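Local coordinates for protein tRNA-5-methyluridine(54) 2-sulfurtransferase (Pyrococcus horikoshii, PDB 5MKO) that catalyses the ATP-dependent 2-thiolation of 5-methyluridine 54 in the T loop of tRNAs, using an iron-sulfur cluster, and so stabilises tRNA at high temperature, at residues E51-A56 and Y75-L80. Numbering follows the deposited sequence.
Sequences ERILVA and YNIECL. With AMP (adenosine monophosphate), chain C.
Arg-52 and Glu-78 meet diagonally on one face of two neighbouring parallel strands, 52-56 and 76-83, which helix 61-72 joins into a beta-alpha-beta crossover of the PP-loop fold. Bent at chi3 (80°), the arginine chain brings NH2 to 3.3 Å from Glu-78 OE1; in this rather long salt bridge NH2 approaches from above the carboxylate plane, the two flat groups being turned 53° apart. Arg-52 NH1 is held by Asn-149 O, and Phe-151 adds a cation-pi contact. With an alanine here, Glu-78 would probably lose its charge partner in this contact, Asn-149 O a donor, and the Asn-76 amide the cover of Arg-52 CG.

Beneath, Ile-53 N donates to Asn-76 O and Val-55 N to Glu-78 O, while Ile-53 O and Val-55 O accept from Glu-78 N and Leu-80 N. On the face of Ile-53 and Val-55, Ile-53 sends CD1 obliquely to Tyr-75 CD1 (3.6 Å), and its CB rests 3.9 Å from Ile-77 CG2; Leu-70 of the crossover helix covers Val-55 and Ile-77. On the other face, Leu-54 chi1 (180°) carries CD1 across to Leu-80 CB, 3.9 Å away.

At the C-terminal end of strand 52-56, Ala-56 O accepts a hydrogen bond from AMP O2' at 2.7 Å. Four backbone bonds thus fix the register, apolar packing backs the strand pair, and Ala-56 O is placed for the ribose, alongside Ile-82 O and Gly-157 N, which also bind AMP.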
loop_
_atom_site.group_PDB
_atom_site.type_symbol
_atom_site.label_atom_id
_atom_site.label_comp_id
_atom_site.label_asym_id
_atom_site.label_seq_id
_atom_site.Cartn_x
_atom_site.Cartn_y
_atom_site.Cartn_z
ATOM N N GLU A 51 28.440 -23.057 -0.803
ATOM C CA GLU A 51 28.599 -21.880 0.061
ATOM C C GLU A 51 28.511 -22.185 1.554
ATOM O O GLU A 51 27.736 -23.052 1.959
ATOM C CB GLU A 51 27.521 -20.826 -0.271
ATOM C CG GLU A 51 27.794 -20.004 -1.515
ATOM C CD GLU A 51 26.800 -18.889 -1.768
ATOM O OE1 GLU A 51 25.653 -19.190 -2.171
ATOM O OE2 GLU A 51 27.176 -17.708 -1.591
ATOM N N ARG A 52 29.269 -21.423 2.371
ATOM C CA ARG A 52 29.221 -21.470 3.832
ATOM C C ARG A 52 28.225 -20.385 4.256
ATOM O O ARG A 52 28.507 -19.189 4.115
ATOM C CB ARG A 52 30.604 -21.216 4.441
ATOM C CG ARG A 52 31.450 -22.472 4.577
ATOM C CD ARG A 52 32.781 -22.173 5.231
ATOM N NE ARG A 52 32.681 -22.076 6.689
ATOM C CZ ARG A 52 33.145 -21.058 7.409
ATOM N NH1 ARG A 52 33.722 -20.022 6.813
ATOM N NH2 ARG A 52 33.050 -21.074 8.731
ATOM N N ILE A 53 27.035 -20.812 4.706
ATOM C CA ILE A 53 25.925 -19.936 5.092
ATOM C C ILE A 53 25.892 -19.653 6.599
ATOM O O ILE A 53 26.020 -20.574 7.406
ATOM C CB ILE A 53 24.568 -20.505 4.560
ATOM C CG1 ILE A 53 24.654 -20.822 3.038
ATOM C CG2 ILE A 53 23.390 -19.555 4.860
ATOM C CD1 ILE A 53 23.758 -21.935 2.541
ATOM N N LEU A 54 25.722 -18.373 6.968
ATOM C CA LEU A 54 25.596 -17.956 8.361
ATOM C C LEU A 54 24.145 -17.547 8.623
ATOM O O LEU A 54 23.668 -16.565 8.055
ATOM C CB LEU A 54 26.573 -16.823 8.731
ATOM C CG LEU A 54 26.501 -16.313 10.182
ATOM C CD1 LEU A 54 27.197 -17.260 11.152
ATOM C CD2 LEU A 54 27.090 -14.931 10.300
ATOM N N VAL A 55 23.441 -18.318 9.463
ATOM C CA VAL A 55 22.059 -18.012 9.808
ATOM C C VAL A 55 22.034 -17.192 11.099
ATOM O O VAL A 55 22.474 -17.659 12.148
ATOM C CB VAL A 55 21.091 -19.237 9.826
ATOM C CG1 VAL A 55 19.634 -18.782 9.999
ATOM C CG2 VAL A 55 21.240 -20.081 8.558
ATOM N N ALA A 56 21.550 -15.947 10.996
ATOM C CA ALA A 56 21.430 -15.037 12.122
ATOM C C ALA A 56 20.176 -15.482 12.886
ATOM O O ALA A 56 19.060 -15.311 12.390
ATOM C CB ALA A 56 21.289 -13.617 11.611
ATOM N N TYR A 75 22.218 -27.887 3.193
ATOM C CA TYR A 75 23.092 -26.724 3.037
ATOM C C TYR A 75 24.168 -26.695 4.137
ATOM O O TYR A 75 23.996 -27.321 5.193
ATOM C CB TYR A 75 22.291 -25.417 2.999
ATOM C CG TYR A 75 21.570 -25.174 1.688
ATOM C CD1 TYR A 75 22.211 -24.551 0.620
ATOM C CD2 TYR A 75 20.233 -25.532 1.527
ATOM C CE1 TYR A 75 21.549 -24.310 -0.582
ATOM C CE2 TYR A 75 19.564 -25.307 0.325
ATOM C CZ TYR A 75 20.225 -24.691 -0.725
ATOM O OH TYR A 75 19.565 -24.456 -1.909
ATOM N N ASN A 76 25.300 -26.009 3.856
ATOM C CA ASN A 76 26.427 -25.863 4.783
ATOM C C ASN A 76 26.159 -24.627 5.664
ATOM O O ASN A 76 26.554 -23.508 5.316
ATOM C CB ASN A 76 27.757 -25.749 4.012
ATOM C CG ASN A 76 29.022 -25.860 4.837
ATOM O OD1 ASN A 76 29.012 -25.892 6.077
ATOM N ND2 ASN A 76 30.156 -25.908 4.150
ATOM N N ILE A 77 25.460 -24.836 6.795
ATOM C CA ILE A 77 25.087 -23.740 7.675
ATOM C C ILE A 77 25.770 -23.771 9.037
ATOM O O ILE A 77 26.161 -24.819 9.549
ATOM C CB ILE A 77 23.540 -23.580 7.831
ATOM C CG1 ILE A 77 22.900 -24.738 8.632
ATOM C CG2 ILE A 77 22.834 -23.363 6.475
ATOM C CD1 ILE A 77 21.770 -24.299 9.533
ATOM N N GLU A 78 25.903 -22.572 9.604
ATOM C CA GLU A 78 26.398 -22.254 10.936
ATOM C C GLU A 78 25.515 -21.109 11.412
ATOM O O GLU A 78 24.935 -20.410 10.584
ATOM C CB GLU A 78 27.885 -21.893 10.923
ATOM C CG GLU A 78 28.777 -23.119 10.993
ATOM C CD GLU A 78 30.257 -22.879 10.781
ATOM O OE1 GLU A 78 30.751 -23.180 9.671
ATOM O OE2 GLU A 78 30.931 -22.428 11.735
ATOM N N CYS A 79 25.319 -20.977 12.720
ATOM C CA CYS A 79 24.394 -19.990 13.255
ATOM C C CYS A 79 25.028 -18.971 14.183
ATOM O O CYS A 79 25.956 -19.296 14.924
ATOM C CB CYS A 79 23.217 -20.686 13.927
ATOM S SG CYS A 79 22.410 -21.937 12.896
ATOM N N LEU A 80 24.508 -17.740 14.149
ATOM C CA LEU A 80 24.954 -16.668 15.025
ATOM C C LEU A 80 23.808 -16.097 15.835
ATOM O O LEU A 80 22.789 -15.719 15.275
ATOM C CB LEU A 80 25.718 -15.548 14.276
ATOM C CG LEU A 80 26.075 -14.282 15.104
ATOM C CD1 LEU A 80 27.142 -14.553 16.135
ATOM C CD2 LEU A 80 26.492 -13.140 14.221
HETATM P P AMP C . 14.223 -8.145 13.254
HETATM O O1P AMP C . 14.164 -8.299 14.795
HETATM O O2P AMP C . 12.843 -8.520 12.632
HETATM O O3P AMP C . 14.766 -6.828 12.787
HETATM O "O5'" AMP C . 15.213 -9.263 12.753
HETATM C "C5'" AMP C . 15.417 -9.631 11.376
HETATM C "C4'" AMP C . 16.263 -10.874 11.345
HETATM O "O4'" AMP C . 17.508 -10.626 12.033
HETATM C "C3'" AMP C . 15.660 -12.070 12.059
HETATM O "O3'" AMP C . 14.731 -12.743 11.219
HETATM C "C2'" AMP C . 16.899 -12.891 12.407
HETATM O "O2'" AMP C . 17.340 -13.626 11.271
HETATM C "C1'" AMP C . 17.922 -11.791 12.726
HETATM N N9 AMP C . 18.082 -11.467 14.146
HETATM C C8 AMP C . 17.279 -10.656 14.905
HETATM N N7 AMP C . 17.662 -10.535 16.153
HETATM C C5 AMP C . 18.805 -11.317 16.222
HETATM C C6 AMP C . 19.688 -11.618 17.278
HETATM N N6 AMP C . 19.512 -11.200 18.535
HETATM N N1 AMP C . 20.750 -12.412 17.006
HETATM C C2 AMP C . 20.901 -12.881 15.762
HETATM N N3 AMP C . 20.121 -12.690 14.697
HETATM C C4 AMP C . 19.081 -11.891 14.990
HETATM O O HOH W 1 25.579 -24.638 1.447
#